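Quinoline 2-oxidoreductase large subunit (Pseudomonas putida, PDB 1T3Q) carries the molybdopterin cytosine dinucleotide and molybdenum centre of a molybdenum hydroxylase that probably oxidises quinoline at carbon 2. Local coordinates at residues Y33-L39 with E202-V207; I244-V248 with G534-N538; E301-A305 with A381-I386. All coordinates share one frame; numbering follows the deposited sequence.

In the fold
Contacts 1 and 2, whose centres lie about 15 Å apart, both reach one mixed sheet, in which strands 205-211, 216-221 and 244-247 are successive neighbours. Contact 1 joins the loop before strand 43-49, in the hammerhead domain, to strand 205-211 in the first cofactor-binding domain. Contact 2 ties strand 244-247, outermost in that sheet within this chain, to residues 534-538 of the second. These two contacts thus link three domains through one sheet. Contact 3, about 44 and 46 Å from their centres, packs helix 375-393 on a different sheet within the first cofactor-binding domain. Along the chain contact 1 closes first, and contact 3 is nested inside contact 2.

Contact 1 (Y33-L39 with E202-V207); sequences YIADLVL and ETRGAV
Ile34, Leu37 and Leu39 pack against Gly205 and Val207 at the start of strand 205-211, so that the loop leading into strand 43-49 lies on one face of the mixed sheet to which both strands belong. The loop contains a short 3-10 turn, residues 34-36. Val207 divides its surface among three partners: CG1 meets Leu39 CD1 at 3.8 Å, CB meets Leu37 CD2, and CG2 meets Ile34 CD1 at 4.1 Å. Trp220 of the adjoining strand 216-221 touches the same three loop side chains. Ile34 has CG1 anti to its own N (chi1 -169°), which brings that branch against the Gly205-Ala206 peptide, 3.6 Å from Gly205 C. The fit is close: a CB on Gly205 would lie 3.0 Å from Ile34 CG2.

The polar end of the contact runs through water. Glu202 OE2 accepts from two waters, each with its oxygen 2.7 Å from OE2, and each in turn accepts a backbone N-H of the turn, one from Ile34 N and the other from Ala35 N. These bridges bring a carboxylate, probably charged, to the N-terminal end of the 3-10 turn. OE1 takes a salt bridge from Lys258 and a hydrogen bond from Gly252 N, so both oxygens have partners. Tyr33 approaches the same carboxylate obliquely, the ring and carboxylate planes 88° apart, and its OH bonds to Cys107 O of the small subunit. Phe109 of that subunit meets the Tyr33 ring edge-to-face, and the Tyr33 side chain lies about 7 Å from an iron-sulfur cluster, placing this end of the contact at the subunit interface. Glu202 OE2 also touches carbon directly, 3.3 Å from Tyr33 CB and 3.5 Å from Ile34 CG2.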
ATOM      1  N   TYR B  33       2.853   2.631  12.416  1.00 15.89           N
ATOM      2  CA  TYR B  33       2.528   1.479  13.247  1.00 15.06           C
ATOM      3  C   TYR B  33       1.170   0.889  12.851  1.00 14.79           C
ATOM      4  O   TYR B  33       0.421   1.487  12.079  1.00 15.93           O
ATOM      5  CB  TYR B  33       2.541   1.873  14.727  1.00 13.44           C
ATOM      6  CG  TYR B  33       3.854   2.483  15.189  1.00 16.37           C
ATOM      7  CD1 TYR B  33       4.165   3.816  14.912  1.00 16.57           C
ATOM      8  CD2 TYR B  33       4.779   1.729  15.917  1.00 15.89           C
ATOM      9  CE1 TYR B  33       5.365   4.390  15.354  1.00 17.42           C
ATOM     10  CE2 TYR B  33       5.983   2.288  16.361  1.00 14.49           C
ATOM     11  CZ  TYR B  33       6.265   3.621  16.079  1.00 16.46           C
ATOM     12  OH  TYR B  33       7.427   4.187  16.553  1.00 15.11           O
ATOM     13  N   ILE B  34       0.848  -0.279  13.393  1.00 13.24           N
ATOM     14  CA  ILE B  34      -0.391  -0.950  13.026  1.00 13.76           C
ATOM     15  C   ILE B  34      -1.667  -0.107  13.166  1.00 12.36           C
ATOM     16  O   ILE B  34      -2.519  -0.115  12.280  1.00 15.08           O
ATOM     17  CB  ILE B  34      -0.528  -2.287  13.800  1.00 13.37           C
ATOM     18  CG1 ILE B  34      -1.677  -3.113  13.223  1.00 12.93           C
ATOM     19  CG2 ILE B  34      -0.713  -2.025  15.281  1.00 13.84           C
ATOM     20  CD1 ILE B  34      -1.457  -3.533  11.776  1.00 14.43           C
ATOM     21  N   ALA B  35      -1.800   0.632  14.263  1.00 13.15           N
ATOM     22  CA  ALA B  35      -2.989   1.455  14.469  1.00 13.26           C
ATOM     23  C   ALA B  35      -3.048   2.660  13.532  1.00 14.55           C
ATOM     24  O   ALA B  35      -4.100   3.279  13.375  1.00 15.37           O
ATOM     25  CB  ALA B  35      -3.060   1.919  15.929  1.00 11.09           C
ATOM     26  N   ASP B  36      -1.924   2.997  12.902  1.00 15.53           N
ATOM     27  CA  ASP B  36      -1.888   4.141  11.992  1.00 16.53           C
ATOM     28  C   ASP B  36      -2.381   3.790  10.596  1.00 17.54           C
ATOM     29  O   ASP B  36      -2.691   4.675   9.801  1.00 18.03           O
ATOM     30  CB  ASP B  36      -0.461   4.709  11.888  1.00 15.28           C
ATOM     31  CG  ASP B  36       0.133   5.044  13.243  1.00 16.09           C
ATOM     32  OD1 ASP B  36      -0.647   5.403  14.144  1.00 18.08           O
ATOM     33  OD2 ASP B  36       1.375   4.958  13.408  1.00 17.49           O
ATOM     34  N   LEU B  37      -2.464   2.499  10.296  1.00 16.08           N
ATOM     35  CA  LEU B  37      -2.902   2.066   8.976  1.00 16.63           C
ATOM     36  C   LEU B  37      -4.358   2.424   8.693  1.00 16.93           C
ATOM     37  O   LEU B  37      -5.231   2.248   9.540  1.00 18.16           O
ATOM     38  CB  LEU B  37      -2.703   0.551   8.826  1.00 18.78           C
ATOM     39  CG  LEU B  37      -3.064  -0.058   7.465  1.00 21.20           C
ATOM     40  CD1 LEU B  37      -2.043   0.358   6.418  1.00 20.54           C
ATOM     41  CD2 LEU B  37      -3.098  -1.582   7.582  1.00 21.17           C
ATOM     42  N   VAL B  38      -4.605   2.937   7.493  1.00 19.61           N
ATOM     43  CA  VAL B  38      -5.950   3.306   7.074  1.00 20.42           C
ATOM     44  C   VAL B  38      -6.287   2.601   5.769  1.00 21.30           C
ATOM     45  O   VAL B  38      -5.579   2.751   4.773  1.00 19.92           O
ATOM     46  CB  VAL B  38      -6.083   4.835   6.854  1.00 21.32           C
ATOM     47  CG1 VAL B  38      -7.462   5.161   6.269  1.00 22.97           C
ATOM     48  CG2 VAL B  38      -5.893   5.570   8.182  1.00 20.39           C
ATOM     49  N   LEU B  39      -7.360   1.819   5.786  1.00 20.16           N
ATOM     50  CA  LEU B  39      -7.808   1.103   4.597  1.00 22.41           C
ATOM     51  C   LEU B  39      -9.258   1.485   4.310  1.00 24.02           C
ATOM     52  O   LEU B  39     -10.064   1.639   5.230  1.00 23.82           O
ATOM     53  CB  LEU B  39      -7.707  -0.410   4.799  1.00 21.18           C
ATOM     54  CG  LEU B  39      -6.317  -1.015   5.001  1.00 21.86           C
ATOM     55  CD1 LEU B  39      -6.443  -2.523   5.067  1.00 21.29           C
ATOM     56  CD2 LEU B  39      -5.389  -0.609   3.862  1.00 23.50           C
ATOM     57  N   GLU B 202       3.106   0.032  22.827  1.00 14.13           N
ATOM     58  CA  GLU B 202       2.103  -0.166  21.781  1.00 14.92           C
ATOM     59  C   GLU B 202       1.508  -1.549  22.040  1.00 14.48           C
ATOM     60  O   GLU B 202       2.243  -2.532  22.136  1.00 13.61           O
ATOM     61  CB  GLU B 202       2.725  -0.171  20.385  1.00 14.74           C
ATOM     62  CG  GLU B 202       1.726  -0.573  19.303  1.00 16.05           C
ATOM     63  CD  GLU B 202       2.392  -1.039  18.027  1.00 15.73           C
ATOM     64  OE1 GLU B 202       3.274  -1.922  18.101  1.00 14.96           O
ATOM     65  OE2 GLU B 202       2.030  -0.535  16.947  1.00 17.29           O
ATOM     66  N   THR B 203       0.189  -1.631  22.157  1.00 15.72           N
ATOM     67  CA  THR B 203      -0.454  -2.916  22.405  1.00 15.81           C
ATOM     68  C   THR B 203      -0.479  -3.726  21.112  1.00 15.89           C
ATOM     69  O   THR B 203       0.021  -3.280  20.078  1.00 16.06           O
ATOM     70  CB  THR B 203      -1.902  -2.724  22.889  1.00 17.45           C
ATOM     71  OG1 THR B 203      -2.631  -1.973  21.912  1.00 17.96           O
ATOM     72  CG2 THR B 203      -1.925  -1.988  24.225  1.00 18.85           C
ATOM     73  N   ARG B 204      -1.076  -4.912  21.162  1.00 15.90           N
ATOM     74  CA  ARG B 204      -1.153  -5.747  19.970  1.00 17.11           C
ATOM     75  C   ARG B 204      -2.211  -5.228  19.011  1.00 17.03           C
ATOM     76  O   ARG B 204      -3.159  -4.548  19.410  1.00 17.84           O
ATOM     77  CB  ARG B 204      -1.478  -7.193  20.347  1.00 16.45           C
ATOM     78  CG  ARG B 204      -0.449  -7.844  21.264  1.00 19.15           C
ATOM     79  CD  ARG B 204      -0.952  -9.203  21.725  1.00 19.29           C
ATOM     80  NE  ARG B 204      -2.253  -9.099  22.377  1.00 18.21           N
ATOM     81  CZ  ARG B 204      -3.034 -10.140  22.647  1.00 22.57           C
ATOM     82  NH1 ARG B 204      -4.207  -9.957  23.242  1.00 23.25           N
ATOM     83  NH2 ARG B 204      -2.645 -11.365  22.316  1.00 21.12           N
ATOM     84  N   GLY B 205      -2.042  -5.558  17.739  1.00 17.44           N
ATOM     85  CA  GLY B 205      -2.992  -5.119  16.742  1.00 17.96           C
ATOM     86  C   GLY B 205      -2.761  -5.802  15.415  1.00 17.46           C
ATOM     87  O   GLY B 205      -1.667  -6.288  15.136  1.00 17.40           O
ATOM     88  N   ALA B 206      -3.804  -5.852  14.600  1.00 16.50           N
ATOM     89  CA  ALA B 206      -3.716  -6.463  13.289  1.00 15.98           C
ATOM     90  C   ALA B 206      -4.888  -5.997  12.436  1.00 17.59           C
ATOM     91  O   ALA B 206      -5.953  -5.663  12.956  1.00 17.78           O
ATOM     92  CB  ALA B 206      -3.717  -7.987  13.416  1.00 14.70           C
ATOM     93  N   VAL B 207      -4.677  -5.960  11.124  1.00 16.89           N
ATOM     94  CA  VAL B 207      -5.704  -5.549  10.179  1.00 18.23           C
ATOM     95  C   VAL B 207      -5.646  -6.522   9.013  1.00 18.70           C
ATOM     96  O   VAL B 207      -4.585  -6.729   8.424  1.00 18.35           O
ATOM     97  CB  VAL B 207      -5.451  -4.115   9.638  1.00 19.72           C
ATOM     98  CG1 VAL B 207      -6.560  -3.718   8.673  1.00 21.91           C
ATOM     99  CG2 VAL B 207      -5.383  -3.127  10.791  1.00 17.47           C
TER
HETATM  100  O   HOH W   1       2.642  -1.800  14.697  1.00 19.54           O
HETATM  101  O   HOH W   2      -0.099   1.154  16.656  1.00 13.81           O

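Contact 2 (I244-V248 with G534-N538); sequences IEVRV and GSTKN
Glu245 reaches from strand 244-247 across residues 535-537 with its chain fully extended, CG anti to the backbone N (chi1 176°). CB and CG run past Thr536 OG1, CG at 3.8 Å. CD then faces Lys537 CG at 3.7 Å, and OE2 lies near Lys537 CE. At the tip OE1 accepts twice: from Ser535 OG at 2.9 Å and from Arg247 NE at 3.0 Å, the two donors coming from opposite faces of the carboxylate. Arg247 NH1 reaches OE2, completing a side-on, two-nitrogen salt bridge. Arg247 would probably be left without its carboxylate mate, and the Ser535 hydroxyl without its acceptor, if an alanine stood at Glu245.

The backbones themselves form a single antiparallel bridge, Arg247 opposite Ser535 as a non-hydrogen-bonded pair. Val248 N donates to Gly534 O (2.9 Å) on one flank, and Thr536 N to Val246 O on the other. Val246 N finds its acceptor in a side chain, Thr536 OG1, at 3.0 Å and 171°, where a longer ladder would use a carbonyl. Ser535 OG also accepts from Lys537 N in an ST turn, while Thr536 O bonds to Arg490 of a second copy of this subunit. Serine and threonine hydroxyls thus extend a one-pair bridge, coupling the sheet's outermost strand within this chain to a loop that meets that second copy.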
ATOM      1  N   ILE B 244      -1.645 -15.723   0.685  1.00 17.53           N
ATOM      2  CA  ILE B 244      -1.568 -14.922   1.897  1.00 17.63           C
ATOM      3  C   ILE B 244      -0.267 -14.140   1.980  1.00 18.40           C
ATOM      4  O   ILE B 244       0.814 -14.677   1.713  1.00 17.60           O
ATOM      5  CB  ILE B 244      -1.625 -15.791   3.170  1.00 17.57           C
ATOM      6  CG1 ILE B 244      -2.901 -16.634   3.197  1.00 17.50           C
ATOM      7  CG2 ILE B 244      -1.552 -14.895   4.406  1.00 16.40           C
ATOM      8  CD1 ILE B 244      -2.981 -17.571   4.406  1.00 18.71           C
ATOM      9  N   GLU B 245      -0.376 -12.868   2.344  1.00 17.87           N
ATOM     10  CA  GLU B 245       0.806 -12.043   2.538  1.00 17.61           C
ATOM     11  C   GLU B 245       0.668 -11.392   3.900  1.00 17.07           C
ATOM     12  O   GLU B 245      -0.386 -10.850   4.233  1.00 17.68           O
ATOM     13  CB  GLU B 245       0.938 -10.933   1.495  1.00 17.95           C
ATOM     14  CG  GLU B 245       2.144 -10.030   1.799  1.00 19.55           C
ATOM     15  CD  GLU B 245       2.231  -8.791   0.928  1.00 22.51           C
ATOM     16  OE1 GLU B 245       3.220  -8.035   1.072  1.00 22.37           O
ATOM     17  OE2 GLU B 245       1.323  -8.565   0.103  1.00 23.89           O
ATOM     18  N   VAL B 246       1.722 -11.468   4.694  1.00 15.34           N
ATOM     19  CA  VAL B 246       1.709 -10.840   6.003  1.00 15.36           C
ATOM     20  C   VAL B 246       2.649  -9.643   5.903  1.00 15.86           C
ATOM     21  O   VAL B 246       3.744  -9.761   5.366  1.00 16.13           O
ATOM     22  CB  VAL B 246       2.197 -11.804   7.093  1.00 16.18           C
ATOM     23  CG1 VAL B 246       2.473 -11.043   8.385  1.00 15.47           C
ATOM     24  CG2 VAL B 246       1.131 -12.885   7.335  1.00 17.45           C
ATOM     25  N   ARG B 247       2.202  -8.494   6.394  1.00 16.09           N
ATOM     26  CA  ARG B 247       3.017  -7.280   6.365  1.00 14.40           C
ATOM     27  C   ARG B 247       3.236  -6.807   7.787  1.00 14.69           C
ATOM     28  O   ARG B 247       2.345  -6.908   8.624  1.00 14.42           O
ATOM     29  CB  ARG B 247       2.323  -6.183   5.555  1.00 15.10           C
ATOM     30  CG  ARG B 247       2.262  -6.481   4.066  1.00 17.91           C
ATOM     31  CD  ARG B 247       1.588  -5.373   3.274  1.00 20.92           C
ATOM     32  NE  ARG B 247       1.437  -5.778   1.878  1.00 23.90           N
ATOM     33  CZ  ARG B 247       0.738  -5.114   0.965  1.00 25.57           C
ATOM     34  NH1 ARG B 247       0.666  -5.579  -0.275  1.00 26.65           N
ATOM     35  NH2 ARG B 247       0.113  -3.990   1.287  1.00 25.98           N
ATOM     36  N   VAL B 248       4.429  -6.296   8.064  1.00 14.68           N
ATOM     37  CA  VAL B 248       4.740  -5.816   9.400  1.00 14.94           C
ATOM     38  C   VAL B 248       5.108  -4.344   9.332  1.00 17.10           C
ATOM     39  O   VAL B 248       6.080  -3.973   8.680  1.00 15.65           O
ATOM     40  CB  VAL B 248       5.932  -6.581  10.013  1.00 14.47           C
ATOM     41  CG1 VAL B 248       6.109  -6.188  11.482  1.00 13.92           C
ATOM     42  CG2 VAL B 248       5.701  -8.091   9.886  1.00 17.69           C
ATOM     43  N   GLY B 534       9.355  -6.696   6.635  1.00 23.07           N
ATOM     44  CA  GLY B 534       7.932  -6.454   6.813  1.00 22.64           C
ATOM     45  C   GLY B 534       7.006  -6.945   5.714  1.00 22.90           C
ATOM     46  O   GLY B 534       5.894  -6.431   5.562  1.00 21.98           O
ATOM     47  N   SER B 535       7.461  -7.922   4.935  1.00 21.15           N
ATOM     48  CA  SER B 535       6.648  -8.510   3.871  1.00 19.91           C
ATOM     49  C   SER B 535       7.097  -9.940   3.616  1.00 19.81           C
ATOM     50  O   SER B 535       8.298 -10.210   3.528  1.00 19.39           O
ATOM     51  CB  SER B 535       6.768  -7.727   2.568  1.00 20.37           C
ATOM     52  OG  SER B 535       6.052  -8.394   1.539  1.00 17.20           O
ATOM     53  N   THR B 536       6.130 -10.848   3.496  1.00 17.06           N
ATOM     54  CA  THR B 536       6.425 -12.253   3.244  1.00 15.98           C
ATOM     55  C   THR B 536       6.437 -12.578   1.746  1.00 16.76           C
ATOM     56  O   THR B 536       6.488 -13.749   1.356  1.00 16.89           O
ATOM     57  CB  THR B 536       5.405 -13.170   3.944  1.00 13.91           C
ATOM     58  OG1 THR B 536       4.081 -12.834   3.509  1.00 12.83           O
ATOM     59  CG2 THR B 536       5.493 -13.010   5.452  1.00 14.44           C
ATOM     60  N   LYS B 537       6.390 -11.549   0.906  1.00 16.42           N
ATOM     61  CA  LYS B 537       6.415 -11.760  -0.541  1.00 16.50           C
ATOM     62  C   LYS B 537       7.703 -12.447  -0.982  1.00 16.58           C
ATOM     63  O   LYS B 537       7.735 -13.132  -2.007  1.00 16.73           O
ATOM     64  CB  LYS B 537       6.286 -10.432  -1.287  1.00 17.84           C
ATOM     65  CG  LYS B 537       4.862  -9.942  -1.477  1.00 22.19           C
ATOM     66  CD  LYS B 537       4.890  -8.693  -2.335  1.00 25.00           C
ATOM     67  CE  LYS B 537       3.604  -8.483  -3.084  1.00 29.61           C
ATOM     68  NZ  LYS B 537       3.745  -7.329  -4.020  1.00 33.48           N
ATOM     69  N   ASN B 538       8.769 -12.239  -0.217  1.00 16.98           N
ATOM     70  CA  ASN B 538      10.066 -12.842  -0.516  1.00 17.99           C
ATOM     71  C   ASN B 538      10.822 -13.146   0.772  1.00 17.81           C
ATOM     72  O   ASN B 538      10.718 -12.411   1.757  1.00 17.64           O
ATOM     73  CB  ASN B 538      10.894 -11.922  -1.424  1.00 18.40           C
ATOM     74  CG  ASN B 538      10.247 -11.716  -2.792  1.00 22.77           C
ATOM     75  OD1 ASN B 538       9.387 -10.846  -2.969  1.00 21.19           O
ATOM     76  ND2 ASN B 538      10.643 -12.534  -3.759  1.00 24.06           N
TER
HETATM   77  O   HOH W   3       3.362 -13.705   1.203  1.00 18.06           O

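Contact 3 (E301-A305 with A381-I386); sequences EMGLA and ARETLI
Arg382, whose CB rests 3.8 Å from Met302 SD, carries its flat group away from the strand. At the in-plane edge of the guanidinium sits Glu383 OE1, taking both NE (3.1 Å) and NH1 (3.0 Å), the NE bond on its anti lone pair. NH1 has a further partner in Gln379, NH2 bonds to Ile344 O, and Glu383 OE2 pairs with Arg401. Neither face of the guanidinium is used by strand 301-305.

Toward the strand the contact is apolar. With CG anti to the backbone N (chi1 -169°) and chi2 extended, Met302 carries SD to 3.5 Å from Arg382 N; the bend at chi3 (-79°) then turns CE onto Ala381 CB at 3.8 Å. Leu385 crosses the methionine chain obliquely, its CD1 meeting Met302 CG at 3.7 Å. Two residues along the strand, Leu304 CD2 touches Ile386 CG1 at 4.1 Å. Phe191 of strand 185-193 also packs on Ala381 and Leu385. The axes of strand 301-305 and of helix residues 381-386 are 9.1 Å apart and cross at -39°, the geometry of alpha-on-beta layer packing, here with both segments in the first molybdopterin cofactor-binding domain.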
ATOM      1  N   GLU B 301      12.622 -24.496  43.677  1.00 20.25           N
ATOM      2  CA  GLU B 301      13.088 -24.960  44.971  1.00 20.70           C
ATOM      3  C   GLU B 301      14.502 -25.422  44.668  1.00 20.81           C
ATOM      4  O   GLU B 301      14.714 -26.529  44.174  1.00 17.74           O
ATOM      5  CB  GLU B 301      12.226 -26.123  45.455  1.00 23.43           C
ATOM      6  CG  GLU B 301      10.797 -25.722  45.753  1.00 30.25           C
ATOM      7  CD  GLU B 301       9.904 -26.910  46.030  1.00 34.70           C
ATOM      8  OE1 GLU B 301      10.318 -27.794  46.809  1.00 36.34           O
ATOM      9  OE2 GLU B 301       8.784 -26.952  45.472  1.00 38.74           O
ATOM     10  N   MET B 302      15.464 -24.554  44.950  1.00 20.26           N
ATOM     11  CA  MET B 302      16.855 -24.835  44.651  1.00 20.36           C
ATOM     12  C   MET B 302      17.728 -25.070  45.870  1.00 20.93           C
ATOM     13  O   MET B 302      17.517 -24.485  46.931  1.00 22.40           O
ATOM     14  CB  MET B 302      17.427 -23.682  43.822  1.00 21.25           C
ATOM     15  CG  MET B 302      18.791 -23.951  43.211  1.00 23.01           C
ATOM     16  SD  MET B 302      19.369 -22.543  42.235  1.00 21.72           S
ATOM     17  CE  MET B 302      18.444 -22.754  40.743  1.00 21.11           C
ATOM     18  N   GLY B 303      18.715 -25.944  45.698  1.00 21.38           N
ATOM     19  CA  GLY B 303      19.638 -26.255  46.770  1.00 20.04           C
ATOM     20  C   GLY B 303      21.030 -26.342  46.180  1.00 19.42           C
ATOM     21  O   GLY B 303      21.211 -26.879  45.091  1.00 20.71           O
ATOM     22  N   LEU B 304      22.012 -25.793  46.887  1.00 20.43           N
ATOM     23  CA  LEU B 304      23.394 -25.815  46.432  1.00 20.25           C
ATOM     24  C   LEU B 304      24.280 -26.344  47.549  1.00 19.44           C
ATOM     25  O   LEU B 304      24.234 -25.856  48.674  1.00 20.42           O
ATOM     26  CB  LEU B 304      23.843 -24.403  46.041  1.00 21.22           C
ATOM     27  CG  LEU B 304      25.287 -24.205  45.564  1.00 22.98           C
ATOM     28  CD1 LEU B 304      25.509 -24.945  44.253  1.00 22.72           C
ATOM     29  CD2 LEU B 304      25.553 -22.711  45.373  1.00 24.99           C
ATOM     30  N   ALA B 305      25.069 -27.363  47.238  1.00 20.72           N
ATOM     31  CA  ALA B 305      25.978 -27.953  48.213  1.00 20.56           C
ATOM     32  C   ALA B 305      27.384 -27.537  47.801  1.00 20.43           C
ATOM     33  O   ALA B 305      27.685 -27.476  46.614  1.00 20.85           O
ATOM     34  CB  ALA B 305      25.848 -29.472  48.201  1.00 21.69           C
ATOM     35  N   ALA B 381      17.599 -17.357  41.340  1.00 16.84           N
ATOM     36  CA  ALA B 381      17.776 -18.335  42.405  1.00 18.10           C
ATOM     37  C   ALA B 381      19.226 -18.767  42.626  1.00 17.31           C
ATOM     38  O   ALA B 381      19.721 -18.732  43.754  1.00 17.74           O
ATOM     39  CB  ALA B 381      16.904 -19.560  42.124  1.00 16.58           C
ATOM     40  N   ARG B 382      19.906 -19.162  41.556  1.00 17.82           N
ATOM     41  CA  ARG B 382      21.291 -19.620  41.676  1.00 18.42           C
ATOM     42  C   ARG B 382      22.252 -18.518  42.116  1.00 17.36           C
ATOM     43  O   ARG B 382      23.031 -18.709  43.043  1.00 17.66           O
ATOM     44  CB  ARG B 382      21.782 -20.213  40.351  1.00 17.85           C
ATOM     45  CG  ARG B 382      23.109 -20.963  40.472  1.00 19.70           C
ATOM     46  CD  ARG B 382      23.738 -21.203  39.111  1.00 22.81           C
ATOM     47  NE  ARG B 382      23.888 -19.948  38.388  1.00 26.85           N
ATOM     48  CZ  ARG B 382      23.165 -19.601  37.331  1.00 26.50           C
ATOM     49  NH1 ARG B 382      23.366 -18.427  36.750  1.00 27.21           N
ATOM     50  NH2 ARG B 382      22.259 -20.437  36.839  1.00 26.01           N
ATOM     51  N   GLU B 383      22.204 -17.368  41.452  1.00 17.55           N
ATOM     52  CA  GLU B 383      23.105 -16.281  41.811  1.00 16.26           C
ATOM     53  C   GLU B 383      22.873 -15.810  43.241  1.00 17.09           C
ATOM     54  O   GLU B 383      23.818 -15.445  43.938  1.00 16.26           O
ATOM     55  CB  GLU B 383      22.960 -15.116  40.830  1.00 16.50           C
ATOM     56  CG  GLU B 383      23.356 -15.463  39.389  1.00 17.51           C
ATOM     57  CD  GLU B 383      24.806 -15.926  39.265  1.00 19.85           C
ATOM     58  OE1 GLU B 383      25.040 -17.104  38.909  1.00 20.33           O
ATOM     59  OE2 GLU B 383      25.717 -15.110  39.525  1.00 20.70           O
ATOM     60  N   THR B 384      21.620 -15.825  43.683  1.00 17.25           N
ATOM     61  CA  THR B 384      21.306 -15.412  45.044  1.00 19.10           C
ATOM     62  C   THR B 384      21.874 -16.418  46.047  1.00 19.46           C
ATOM     63  O   THR B 384      22.392 -16.037  47.095  1.00 19.61           O
ATOM     64  CB  THR B 384      19.777 -15.272  45.248  1.00 21.91           C
ATOM     65  OG1 THR B 384      19.296 -14.166  44.472  1.00 22.37           O
ATOM     66  CG2 THR B 384      19.444 -15.028  46.715  1.00 22.26           C
ATOM     67  N   LEU B 385      21.781 -17.702  45.723  1.00 18.69           N
ATOM     68  CA  LEU B 385      22.308 -18.740  46.606  1.00 18.47           C
ATOM     69  C   LEU B 385      23.834 -18.722  46.601  1.00 17.60           C
ATOM     70  O   LEU B 385      24.469 -18.979  47.621  1.00 18.45           O
ATOM     71  CB  LEU B 385      21.801 -20.117  46.170  1.00 17.16           C
ATOM     72  CG  LEU B 385      20.309 -20.367  46.400  1.00 18.49           C
ATOM     73  CD1 LEU B 385      19.938 -21.769  45.916  1.00 19.90           C
ATOM     74  CD2 LEU B 385      19.990 -20.224  47.879  1.00 18.68           C
ATOM     75  N   ILE B 386      24.419 -18.412  45.450  1.00 18.56           N
ATOM     76  CA  ILE B 386      25.872 -18.345  45.337  1.00 18.96           C
ATOM     77  C   ILE B 386      26.406 -17.232  46.244  1.00 20.99           C
ATOM     78  O   ILE B 386      27.418 -17.412  46.933  1.00 21.47           O
ATOM     79  CB  ILE B 386      26.298 -18.098  43.873  1.00 19.73           C
ATOM     80  CG1 ILE B 386      26.042 -19.369  43.053  1.00 18.64           C
ATOM     81  CG2 ILE B 386      27.760 -17.672  43.809  1.00 20.17           C
ATOM     82  CD1 ILE B 386      26.384 -19.249  41.577  1.00 18.14           C
TER